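Local coordinates for protein acarbose Kinase Mak1 (PDB 6WB4) that probably phosphorylates the antidiabetic drug acarbose at the expense of ATP as a pfkB-family carbohydrate kinase, consistent with a role in resistance of the human microbiome to the drug, at residues R153-S158 / A173-S178. Numbering follows the deposited sequence.
Sequences RHVHVS and AGRSTS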
ATOM      1  N   ARG B 153      34.001 -10.024  -0.880  1.00 58.71           N
ATOM      2  CA  ARG B 153      35.103  -9.424  -1.611  1.00 57.73           C
ATOM      3  C   ARG B 153      34.910  -7.924  -1.805  1.00 56.45           C
ATOM      4  O   ARG B 153      35.850  -7.146  -1.687  1.00 61.62           O
ATOM      5  CB  ARG B 153      35.272 -10.102  -2.971  1.00 52.73           C
ATOM      6  CG  ARG B 153      36.422  -9.535  -3.763  1.00 67.32           C
ATOM      7  CD  ARG B 153      36.516 -10.097  -5.165  1.00 79.93           C
ATOM      8  NE  ARG B 153      37.298  -9.194  -6.008  1.00 80.67           N
ATOM      9  CZ  ARG B 153      37.336  -9.245  -7.336  1.00 84.94           C
ATOM     10  NH1 ARG B 153      36.647 -10.176  -7.994  1.00 85.70           N
ATOM     11  NH2 ARG B 153      38.078  -8.367  -8.003  1.00 72.42           N
ATOM     12  N   HIS B 154      33.679  -7.528  -2.097  1.00 55.06           N
ATOM     13  CA  HIS B 154      33.342  -6.129  -2.261  1.00 38.20           C
ATOM     14  C   HIS B 154      32.067  -5.819  -1.471  1.00 51.80           C
ATOM     15  O   HIS B 154      31.186  -6.664  -1.346  1.00 60.02           O
ATOM     16  CB  HIS B 154      33.160  -5.805  -3.739  1.00 44.69           C
ATOM     17  CG  HIS B 154      32.690  -4.408  -4.002  1.00 55.81           C
ATOM     18  ND1 HIS B 154      33.555  -3.367  -4.253  1.00 55.46           N
ATOM     19  CD2 HIS B 154      31.443  -3.874  -4.025  1.00 59.12           C
ATOM     20  CE1 HIS B 154      32.863  -2.258  -4.444  1.00 66.02           C
ATOM     21  NE2 HIS B 154      31.580  -2.538  -4.306  1.00 64.98           N
ATOM     22  N   VAL B 155      31.972  -4.607  -0.943  1.00 44.89           N
ATOM     23  CA  VAL B 155      30.855  -4.231  -0.100  1.00 48.78           C
ATOM     24  C   VAL B 155      30.183  -2.968  -0.643  1.00 59.76           C
ATOM     25  O   VAL B 155      30.796  -1.898  -0.683  1.00 51.98           O
ATOM     26  CB  VAL B 155      31.317  -4.017   1.356  1.00 47.94           C
ATOM     27  CG1 VAL B 155      30.162  -3.568   2.228  1.00 39.23           C
ATOM     28  CG2 VAL B 155      31.933  -5.304   1.903  1.00 50.50           C
ATOM     29  N   HIS B 156      28.933  -3.106  -1.087  1.00 61.92           N
ATOM     30  CA  HIS B 156      28.164  -1.972  -1.594  1.00 50.19           C
ATOM     31  C   HIS B 156      27.224  -1.480  -0.507  1.00 50.95           C
ATOM     32  O   HIS B 156      26.469  -2.257   0.080  1.00 52.04           O
ATOM     33  CB  HIS B 156      27.387  -2.344  -2.847  1.00 48.70           C
ATOM     34  CG  HIS B 156      26.575  -1.218  -3.407  1.00 54.97           C
ATOM     35  ND1 HIS B 156      27.136  -0.183  -4.122  1.00 58.76           N
ATOM     36  CD2 HIS B 156      25.247  -0.963  -3.353  1.00 42.94           C
ATOM     37  CE1 HIS B 156      26.188   0.657  -4.492  1.00 55.96           C
ATOM     38  NE2 HIS B 156      25.031   0.207  -4.039  1.00 45.92           N
ATOM     39  N   VAL B 157      27.286  -0.190  -0.214  1.00 47.70           N
ATOM     40  CA  VAL B 157      26.620   0.313   0.971  1.00 50.21           C
ATOM     41  C   VAL B 157      25.515   1.305   0.646  1.00 58.22           C
ATOM     42  O   VAL B 157      25.770   2.402   0.136  1.00 61.04           O
ATOM     43  CB  VAL B 157      27.636   0.967   1.922  1.00 43.99           C
ATOM     44  CG1 VAL B 157      26.939   1.629   3.077  1.00 41.51           C
ATOM     45  CG2 VAL B 157      28.639  -0.069   2.414  1.00 50.90           C
ATOM     46  N   SER B 158      24.285   0.898   0.955  1.00 47.62           N
ATOM     47  CA  SER B 158      23.121   1.762   0.809  1.00 48.83           C
ATOM     48  C   SER B 158      23.208   2.837   1.877  1.00 58.38           C
ATOM     49  O   SER B 158      23.802   2.616   2.938  1.00 65.62           O
ATOM     50  CB  SER B 158      21.814   0.966   0.925  1.00 43.08           C
ATOM     51  OG  SER B 158      21.746  -0.072  -0.054  1.00 51.76           O
ATOM     52  N   ALA B 173      38.859  -2.892   6.819  1.00 65.51           N
ATOM     53  CA  ALA B 173      39.109  -4.318   6.642  1.00 70.08           C
ATOM     54  C   ALA B 173      39.785  -4.596   5.309  1.00 71.68           C
ATOM     55  O   ALA B 173      40.081  -5.747   4.992  1.00 73.22           O
ATOM     56  CB  ALA B 173      37.807  -5.106   6.743  1.00 68.53           C
ATOM     57  N   GLY B 174      40.000  -3.547   4.517  1.00 61.95           N
ATOM     58  CA  GLY B 174      40.628  -3.704   3.214  1.00 54.75           C
ATOM     59  C   GLY B 174      39.738  -4.258   2.104  1.00 63.84           C
ATOM     60  O   GLY B 174      40.228  -4.871   1.161  1.00 65.98           O
ATOM     61  N   ARG B 175      38.430  -4.042   2.202  1.00 64.22           N
ATOM     62  CA  ARG B 175      37.532  -4.375   1.100  1.00 61.26           C
ATOM     63  C   ARG B 175      37.334  -3.145   0.229  1.00 60.04           C
ATOM     64  O   ARG B 175      37.368  -2.014   0.729  1.00 57.06           O
ATOM     65  CB  ARG B 175      36.175  -4.872   1.607  1.00 54.64           C
ATOM     66  CG  ARG B 175      36.258  -6.007   2.605  1.00 59.16           C
ATOM     67  CD  ARG B 175      37.034  -7.176   2.013  1.00 66.11           C
ATOM     68  NE  ARG B 175      36.996  -8.356   2.869  1.00 71.55           N
ATOM     69  CZ  ARG B 175      37.600  -9.503   2.579  1.00 73.37           C
ATOM     70  NH1 ARG B 175      38.293  -9.620   1.454  1.00 68.26           N
ATOM     71  NH2 ARG B 175      37.506 -10.532   3.410  1.00 85.96           N
ATOM     72  N   SER B 176      37.152  -3.356  -1.073  1.00 48.32           N
ATOM     73  CA  SER B 176      36.757  -2.251  -1.941  1.00 48.55           C
ATOM     74  C   SER B 176      35.284  -1.966  -1.663  1.00 57.59           C
ATOM     75  O   SER B 176      34.494  -2.873  -1.361  1.00 51.32           O
ATOM     76  CB  SER B 176      36.981  -2.570  -3.419  1.00 42.59           C
ATOM     77  OG  SER B 176      36.188  -3.677  -3.813  1.00 59.68           O
ATOM     78  N   THR B 177      34.919  -0.699  -1.753  1.00 51.31           N
ATOM     79  CA  THR B 177      33.599  -0.269  -1.358  1.00 51.30           C
ATOM     80  C   THR B 177      32.949   0.554  -2.455  1.00 58.90           C
ATOM     81  O   THR B 177      33.638   1.169  -3.270  1.00 64.93           O
ATOM     82  CB  THR B 177      33.665   0.535  -0.043  1.00 52.71           C
ATOM     83  OG1 THR B 177      34.644   1.581  -0.167  1.00 58.70           O
ATOM     84  CG2 THR B 177      34.083  -0.380   1.108  1.00 45.37           C
ATOM     85  N   SER B 178      31.622   0.538  -2.485  1.00 54.13           N
ATOM     86  CA  SER B 178      30.871   1.402  -3.384  1.00 47.08           C
ATOM     87  C   SER B 178      29.641   1.926  -2.659  1.00 53.35           C
ATOM     88  O   SER B 178      29.281   1.415  -1.591  1.00 47.14           O
ATOM     89  CB  SER B 178      30.478   0.657  -4.664  1.00 49.39           C
ATOM     90  OG  SER B 178      29.632  -0.447  -4.381  1.00 55.10           O
TER
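Ser178 places its hydroxyl between the rings of two histidines of the neighbouring strand. Ser178 OG bonds to His154 NE2 at 2.9 Å and to His156 ND1 at 2.5 Å, the second value being imprecise at this resolution. It meets both imidazoles at their edges, near the ring planes. Its chi1 of 62° sets OG between the backbone N and the carbonyl carbon, which brings it within reach of both rings. One hydroxyl proton cannot serve both bonds, so at least one of the two ring nitrogens probably carries a hydrogen, for which a neutral imidazole is enough.

His154 uses its other nitrogen as well: His154 ND1 pairs with Ser176 OG at 2.7 Å, in the ring plane and fairly straight at 162°. With a serine hydroxyl at each nitrogen, the ring's rotation is fixed. Ser176 O lies over one face of this imidazole, and the ring of Tyr200 lies parallel to it.

The backbones that carry these side chains are the parallel strands 154-157 and 176-178, joined through helix 163-172 in a beta-alpha-beta crossover of the central sheet of the ribokinase-like fold. Val155 carries the middle of the pairing. Val155 N bonds to Ser176 O at 3.1 Å, while Val155 O accepts Ser178 N at 3.1 Å and also touches Thr177 CA. Val157 N then reaches Ser178 O at 2.9 Å.

The two sheet faces differ in character. Val155 and Thr177 share one, where Thr177 packs on Leu167, Ala170 and Val171 of the crossover helix. The histidines and serines share the other, with Leu274 of helix 265-280 touching both His154 and Ser178. Towards the C-terminal end of its strand, the side chain of His156 comes to about 4 Å from a bound calcium ion.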